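Amino acid adenylation domain-containing protein (Bacillus stratosphericus LAMA 585, PDB 6ULY) probably selects a 2-keto acid and activates it as an acyl adenylate, serving as the first adenylation domain of a nonribosomal depsipeptide synthetase. Local coordinates at residues D217-D222 / W269-A274; F331-I336 / G436-G441. One frame throughout, in Å; residues are numbered along the deposited sequence.

Both contacts reach the same mixed nine-stranded sheet and lie near one bound acyl adenylate. Contact 1 joins the C-terminal ends of the adjacent strands 214-217 and 267-270, and the side chain of its W269 is about 5 Å from the adenylate, toward the 4-methyl-2-oxopentanoyl chain. Contact 2 starts two strands further along the sheet, at the end of 327-333, and reaches strand 438-447 of the five-stranded antiparallel sheet; there F331 to S334 line the nucleotide, keto and phosphate parts of the pocket. The contact centres are 20 Å apart, with nearest atoms about 7 Å apart, so the two do not touch.

Contact 1 (D217-D222 / W269-A274); sequences DWMPLD and WAPNFA
At the C-terminal ends of the neighbouring parallel strands 214-217 and 267-270, in the mixed sheet of the adenylation domain, D217 and W269 are joined by a hydrogen bond near where both segments leave the sheet. The indole NE1 of W269 donates to D217 OD1 at 2.9 Å. The acceptor lies in the indole plane, but the N-H comes in from above the carboxylate plane, 44° out of it, and the two planes stand nearly at right angles. The other oxygen, OD2, takes the backbone N of M219 at 2.7 Å and closes an Asx turn, so one buried carboxylate both holds the start of the loop and fixes the rotation of an indole on the next strand. R243 adds a weak, long ion pair to OD1. A water bridges the segments, accepting from W218 N and donating to W269 O.

M219 lies between two indoles. Its CG sits over one face of W269, a CH-pi contact 4.0 Å from the centroid of the six-membered ring, while the same carbon also covers the rim of one face of W218. W218 carries its ring in the crowded position between backbone N and carbonyl carbon (chi1 53°), and CZ2 thereby meets A270 CB and, at the ring edge, A274 CB on the helix that follows. F249 stacks on W218, and H223 meets W269 edge-to-face. M219 and P271 meet tip to tip: the bend at chi2 sets M219 SD 3.5 Å from P271 CD, and the one at chi3 brings M219 CE to 3.6 Å from the same carbon.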
loop_
_atom_site.group_PDB
_atom_site.type_symbol
_atom_site.label_atom_id
_atom_site.label_comp_id
_atom_site.label_asym_id
_atom_site.label_seq_id
_atom_site.Cartn_x
_atom_site.Cartn_y
_atom_site.Cartn_z
ATOM N N ASP A 217 2.055 25.284 20.980
ATOM C CA ASP A 217 1.900 24.292 19.921
ATOM C C ASP A 217 0.829 24.762 18.948
ATOM O O ASP A 217 -0.315 25.005 19.349
ATOM C CB ASP A 217 1.524 22.920 20.492
ATOM C CG ASP A 217 1.735 21.794 19.494
ATOM O OD1 ASP A 217 1.710 20.614 19.909
ATOM O OD2 ASP A 217 1.955 22.088 18.299
ATOM N N TRP A 218 1.201 24.884 17.675
ATOM C CA TRP A 218 0.248 25.105 16.598
ATOM C C TRP A 218 0.059 23.881 15.713
ATOM O O TRP A 218 -0.816 23.895 14.838
ATOM C CB TRP A 218 0.684 26.297 15.731
ATOM C CG TRP A 218 2.093 26.206 15.227
ATOM C CD1 TRP A 218 3.191 26.829 15.745
ATOM C CD2 TRP A 218 2.554 25.450 14.099
ATOM N NE1 TRP A 218 4.307 26.509 15.010
ATOM C CE2 TRP A 218 3.941 25.666 13.992
ATOM C CE3 TRP A 218 1.928 24.615 13.171
ATOM C CZ2 TRP A 218 4.714 25.068 13.003
ATOM C CZ3 TRP A 218 2.693 24.026 12.188
ATOM C CH2 TRP A 218 4.072 24.256 12.108
ATOM N N MET A 219 0.844 22.826 15.915
ATOM C CA MET A 219 0.681 21.622 15.122
ATOM C C MET A 219 -0.658 20.955 15.442
ATOM O O MET A 219 -1.175 21.084 16.555
ATOM C CB MET A 219 1.832 20.657 15.387
ATOM C CG MET A 219 3.102 21.010 14.631
ATOM S SD MET A 219 2.924 20.750 12.854
ATOM C CE MET A 219 2.859 18.956 12.775
ATOM N N PRO A 220 -1.238 20.235 14.481
ATOM C CA PRO A 220 -2.552 19.618 14.712
ATOM C C PRO A 220 -2.548 18.662 15.897
ATOM O O PRO A 220 -1.621 17.869 16.082
ATOM C CB PRO A 220 -2.828 18.864 13.403
ATOM C CG PRO A 220 -1.937 19.488 12.394
ATOM C CD PRO A 220 -0.718 19.933 13.137
ATOM N N LEU A 221 -3.621 18.726 16.688
ATOM C CA LEU A 221 -3.829 17.773 17.770
ATOM C C LEU A 221 -4.115 16.367 17.264
ATOM O O LEU A 221 -4.106 15.426 18.064
ATOM C CB LEU A 221 -4.980 18.234 18.664
ATOM C CG LEU A 221 -4.702 19.430 19.574
ATOM C CD1 LEU A 221 -5.990 19.871 20.257
ATOM C CD2 LEU A 221 -3.627 19.088 20.601
ATOM N N ASP A 222 -4.389 16.204 15.968
ATOM C CA ASP A 222 -4.522 14.885 15.369
ATOM C C ASP A 222 -3.177 14.279 14.992
ATOM O O ASP A 222 -3.133 13.111 14.592
ATOM C CB ASP A 222 -5.422 14.958 14.132
ATOM C CG ASP A 222 -4.900 15.926 13.087
ATOM O OD1 ASP A 222 -4.065 15.514 12.251
ATOM O OD2 ASP A 222 -5.325 17.102 13.106
ATOM N N TRP A 269 7.382 22.976 19.290
ATOM C CA TRP A 269 7.894 22.007 18.329
ATOM C C TRP A 269 7.264 22.235 16.966
ATOM O O TRP A 269 6.252 22.927 16.828
ATOM C CB TRP A 269 7.628 20.569 18.783
ATOM C CG TRP A 269 6.257 20.071 18.455
ATOM C CD1 TRP A 269 5.092 20.388 19.089
ATOM C CD2 TRP A 269 5.912 19.141 17.423
ATOM N NE1 TRP A 269 4.040 19.721 18.511
ATOM C CE2 TRP A 269 4.519 18.945 17.487
ATOM C CE3 TRP A 269 6.646 18.456 16.449
ATOM C CZ2 TRP A 269 3.845 18.099 16.612
ATOM C CZ3 TRP A 269 5.976 17.617 15.585
ATOM C CH2 TRP A 269 4.590 17.445 15.670
ATOM N N ALA A 270 7.879 21.620 15.960
ATOM C CA ALA A 270 7.368 21.608 14.598
ATOM C C ALA A 270 8.227 20.647 13.776
ATOM O O ALA A 270 9.368 20.360 14.154
ATOM C CB ALA A 270 7.396 23.014 13.975
ATOM N N PRO A 271 7.700 20.135 12.665
ATOM C CA PRO A 271 8.555 19.424 11.709
ATOM C C PRO A 271 9.546 20.383 11.068
ATOM O O PRO A 271 9.436 21.606 11.166
ATOM C CB PRO A 271 7.571 18.853 10.682
ATOM C CG PRO A 271 6.235 18.860 11.376
ATOM C CD PRO A 271 6.274 20.038 12.303
ATOM N N ASN A 272 10.530 19.800 10.384
ATOM C CA ASN A 272 11.629 20.601 9.856
ATOM C C ASN A 272 11.145 21.675 8.886
ATOM O O ASN A 272 11.797 22.717 8.746
ATOM C CB ASN A 272 12.650 19.693 9.173
ATOM C CG ASN A 272 13.935 20.417 8.833
ATOM O OD1 ASN A 272 14.757 20.688 9.711
ATOM N ND2 ASN A 272 14.117 20.733 7.556
ATOM N N PHE A 273 10.013 21.448 8.210
ATOM C CA PHE A 273 9.552 22.407 7.209
ATOM C C PHE A 273 9.228 23.755 7.841
ATOM O O PHE A 273 9.459 24.807 7.232
ATOM C CB PHE A 273 8.326 21.860 6.463
ATOM C CG PHE A 273 7.041 21.935 7.251
ATOM C CD1 PHE A 273 6.561 20.826 7.919
ATOM C CD2 PHE A 273 6.304 23.110 7.306
ATOM C CE1 PHE A 273 5.383 20.888 8.642
ATOM C CE2 PHE A 273 5.130 23.177 8.029
ATOM C CZ PHE A 273 4.670 22.063 8.698
ATOM N N ALA A 274 8.682 23.746 9.059
ATOM C CA ALA A 274 8.338 25.000 9.715
ATOM C C ALA A 274 9.583 25.833 9.979
ATOM O O ALA A 274 9.569 27.058 9.811
ATOM C CB ALA A 274 7.585 24.726 11.016
HETATM O O HOH W 1 3.908 24.004 17.223
#

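Contact 2 (F331-I336 / G436-G441). With QA7 (5'-O-{(S)-hydroxy[(4-methyl-2-oxopentanoyl)oxy]phosphoryl}adenosine), chain C; SO4 (sulfate ion), chain K.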
loop_
_atom_site.group_PDB
_atom_site.type_symbol
_atom_site.label_atom_id
_atom_site.label_comp_id
_atom_site.label_asym_id
_atom_site.label_seq_id
_atom_site.Cartn_x
_atom_site.Cartn_y
_atom_site.Cartn_z
ATOM N N PHE A 331 12.621 11.903 16.984
ATOM C CA PHE A 331 11.962 10.975 16.077
ATOM C C PHE A 331 10.933 10.163 16.848
ATOM O O PHE A 331 11.119 9.846 18.026
ATOM C CB PHE A 331 12.962 10.027 15.394
ATOM C CG PHE A 331 12.396 8.663 15.096
ATOM C CD1 PHE A 331 11.619 8.452 13.971
ATOM C CD2 PHE A 331 12.630 7.599 15.950
ATOM C CE1 PHE A 331 11.093 7.201 13.700
ATOM C CE2 PHE A 331 12.106 6.352 15.686
ATOM C CZ PHE A 331 11.336 6.153 14.560
ATOM N N GLY A 332 9.847 9.824 16.167
ATOM C CA GLY A 332 8.841 8.967 16.762
ATOM C C GLY A 332 7.822 8.564 15.723
ATOM O O GLY A 332 7.927 8.913 14.544
ATOM N N MET A 333 6.827 7.811 16.181
ATOM C CA MET A 333 5.754 7.352 15.316
ATOM C C MET A 333 4.476 7.291 16.134
ATOM O O MET A 333 4.511 7.103 17.351
ATOM C CB MET A 333 6.039 5.965 14.711
ATOM C CG MET A 333 7.440 5.781 14.145
ATOM S SD MET A 333 7.739 4.094 13.554
ATOM C CE MET A 333 6.516 3.980 12.245
ATOM N N SER A 334 3.343 7.439 15.450
ATOM C CA SER A 334 2.065 7.280 16.131
ATOM C C SER A 334 1.981 5.915 16.804
ATOM O O SER A 334 1.425 5.791 17.902
ATOM C CB SER A 334 0.917 7.472 15.141
ATOM O OG SER A 334 0.868 6.398 14.223
ATOM N N GLU A 335 2.554 4.882 16.172
ATOM C CA GLU A 335 2.481 3.527 16.713
ATOM C C GLU A 335 3.247 3.371 18.020
ATOM O O GLU A 335 3.011 2.397 18.745
ATOM C CB GLU A 335 3.022 2.512 15.700
ATOM C CG GLU A 335 2.158 2.327 14.469
ATOM C CD GLU A 335 2.522 3.273 13.342
ATOM O OE1 GLU A 335 3.111 4.343 13.616
ATOM O OE2 GLU A 335 2.220 2.942 12.179
ATOM N N ILE A 336 4.155 4.295 18.335
ATOM C CA ILE A 336 4.946 4.211 19.559
ATOM C C ILE A 336 4.710 5.455 20.411
ATOM O O ILE A 336 5.564 5.843 21.219
ATOM C CB ILE A 336 6.439 4.013 19.234
ATOM C CG1 ILE A 336 6.965 5.160 18.369
ATOM C CG2 ILE A 336 6.661 2.677 18.505
ATOM C CD1 ILE A 336 8.413 5.004 17.961
ATOM N N GLY A 436 9.088 -8.764 20.905
ATOM C CA GLY A 436 8.659 -7.430 21.280
ATOM C C GLY A 436 9.199 -6.306 20.429
ATOM O O GLY A 436 9.150 -5.148 20.857
ATOM N N TRP A 437 9.703 -6.598 19.232
ATOM C CA TRP A 437 10.345 -5.593 18.394
ATOM C C TRP A 437 9.349 -5.048 17.378
ATOM O O TRP A 437 8.839 -5.798 16.540
ATOM C CB TRP A 437 11.567 -6.175 17.685
ATOM C CG TRP A 437 12.709 -6.409 18.611
ATOM C CD1 TRP A 437 13.162 -7.610 19.066
ATOM C CD2 TRP A 437 13.544 -5.410 19.209
ATOM N NE1 TRP A 437 14.230 -7.424 19.908
ATOM C CE2 TRP A 437 14.484 -6.082 20.014
ATOM C CE3 TRP A 437 13.588 -4.011 19.140
ATOM C CZ2 TRP A 437 15.461 -5.408 20.742
ATOM C CZ3 TRP A 437 14.557 -3.343 19.868
ATOM C CH2 TRP A 437 15.480 -4.041 20.659
ATOM N N PHE A 438 9.088 -3.740 17.453
ATOM C CA PHE A 438 8.218 -3.068 16.500
ATOM C C PHE A 438 9.039 -2.590 15.309
ATOM O O PHE A 438 10.046 -1.896 15.478
ATOM C CB PHE A 438 7.493 -1.881 17.138
ATOM C CG PHE A 438 6.718 -1.067 16.149
ATOM C CD1 PHE A 438 5.430 -1.426 15.799
ATOM C CD2 PHE A 438 7.292 0.033 15.537
ATOM C CE1 PHE A 438 4.718 -0.688 14.873
ATOM C CE2 PHE A 438 6.584 0.776 14.609
ATOM C CZ PHE A 438 5.297 0.413 14.277
ATOM N N HIS A 439 8.592 -2.949 14.110
ATOM C CA HIS A 439 9.297 -2.633 12.874
ATOM C C HIS A 439 8.824 -1.279 12.363
ATOM O O HIS A 439 7.654 -1.123 11.999
ATOM C CB HIS A 439 9.044 -3.722 11.831
ATOM C CG HIS A 439 10.018 -3.713 10.695
ATOM N ND1 HIS A 439 11.287 -4.240 10.801
ATOM C CD2 HIS A 439 9.906 -3.253 9.426
ATOM C CE1 HIS A 439 11.917 -4.101 9.648
ATOM N NE2 HIS A 439 11.101 -3.505 8.797
ATOM N N THR A 440 9.735 -0.304 12.329
ATOM C CA THR A 440 9.349 1.067 12.016
ATOM C C THR A 440 9.192 1.299 10.522
ATOM O O THR A 440 8.400 2.155 10.113
ATOM C CB THR A 440 10.385 2.053 12.556
ATOM O OG1 THR A 440 11.641 1.830 11.901
ATOM C CG2 THR A 440 10.550 1.897 14.062
ATOM N N GLY A 441 9.924 0.558 9.701
ATOM C CA GLY A 441 10.036 0.883 8.299
ATOM C C GLY A 441 11.070 1.940 7.985
ATOM O O GLY A 441 11.252 2.275 6.808
HETATM C C01 QA7 C . 8.808 13.476 17.086
HETATM C C02 QA7 C . 7.416 13.419 16.580
HETATM C C03 QA7 C . 6.454 13.249 17.724
HETATM C C04 QA7 C . 7.431 12.372 15.513
HETATM C C05 QA7 C . 6.262 11.442 15.426
HETATM C C06 QA7 C . 5.574 11.258 14.113
HETATM C C10 QA7 C . 6.176 8.750 11.788
HETATM C C11 QA7 C . 7.104 8.705 10.774
HETATM C C12 QA7 C . 8.344 7.827 11.229
HETATM C C13 QA7 C . 9.284 8.287 10.594
HETATM C C14 QA7 C . 8.947 9.872 10.301
HETATM C C16 QA7 C . 9.426 11.077 12.297
HETATM C C18 QA7 C . 11.410 11.768 11.937
HETATM C C19 QA7 C . 12.683 12.330 11.926
HETATM C C21 QA7 C . 13.060 11.463 9.905
HETATM C C23 QA7 C . 11.031 11.063 10.875
HETATM N N15 QA7 C . 9.780 10.654 11.123
HETATM N N17 QA7 C . 10.407 11.760 12.811
HETATM N N20 QA7 C . 13.459 12.149 10.914
HETATM N N22 QA7 C . 11.894 10.928 9.856
HETATM N N24 QA7 C . 13.112 13.069 13.034
HETATM O O07 QA7 C . 4.597 10.345 13.932
HETATM O O09 QA7 C . 5.053 9.469 11.439
HETATM O O25 QA7 C . 7.732 10.046 10.563
HETATM O O26 QA7 C . 9.470 7.750 9.270
HETATM O O27 QA7 C . 8.209 6.336 11.080
HETATM O O28 QA7 C . 2.995 10.718 12.190
HETATM O O29 QA7 C . 3.332 8.608 12.841
HETATM O O30 QA7 C . 5.893 11.911 13.252
HETATM O O31 QA7 C . 5.941 10.856 16.342
HETATM P P08 QA7 C . 4.006 9.802 12.563
HETATM S S SO4 K . 11.516 -6.054 6.146
HETATM O O1 SO4 K . 10.640 -6.896 6.945
HETATM O O2 SO4 K . 11.898 -6.742 4.940
HETATM O O3 SO4 K . 12.705 -5.710 6.883
HETATM O O4 SO4 K . 10.813 -4.852 5.808
#
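The F438 ring takes M333 at its edge and E335 and I336 obliquely: M333 SD lies 3.7 Å from CE2, nearly in the ring plane, as a Met-aromatic contact, while E335 CB comes to 3.4 Å from CZ and I336 CG2 meets CD2. The F331 ring also works through its edge, with T440 CG2 4.4 Å from CZ and the adenylate's ribose and imidazole atoms along the CD1-CE1 side. With CG anti to the backbone N (chi1 173°), F438 reaches across to M333 and the turn after it. M333 crosses T440 at about a right angle, SD 3.5 Å from T440 CB. The segments hold the fifth core motif of adenylation domains (FGMSE here) and the start of the seventh (HTG, completed by D442, which hydrogen-bonds the adenylate). Strands 331-333 and 438-441 run 112° apart; no hydrogen bond links the segments. S334 N donates to phosphate oxygen O29 at 2.9 Å and 162°, and M333 packs against ribose hydroxyl O27. A CB on G332 would run into keto oxygen O31, so the bare backbone lets the keto group lie against it. E335 OE1 accepts from S334 OG, and OE2 is hydrogen-bonded to Y421 OH.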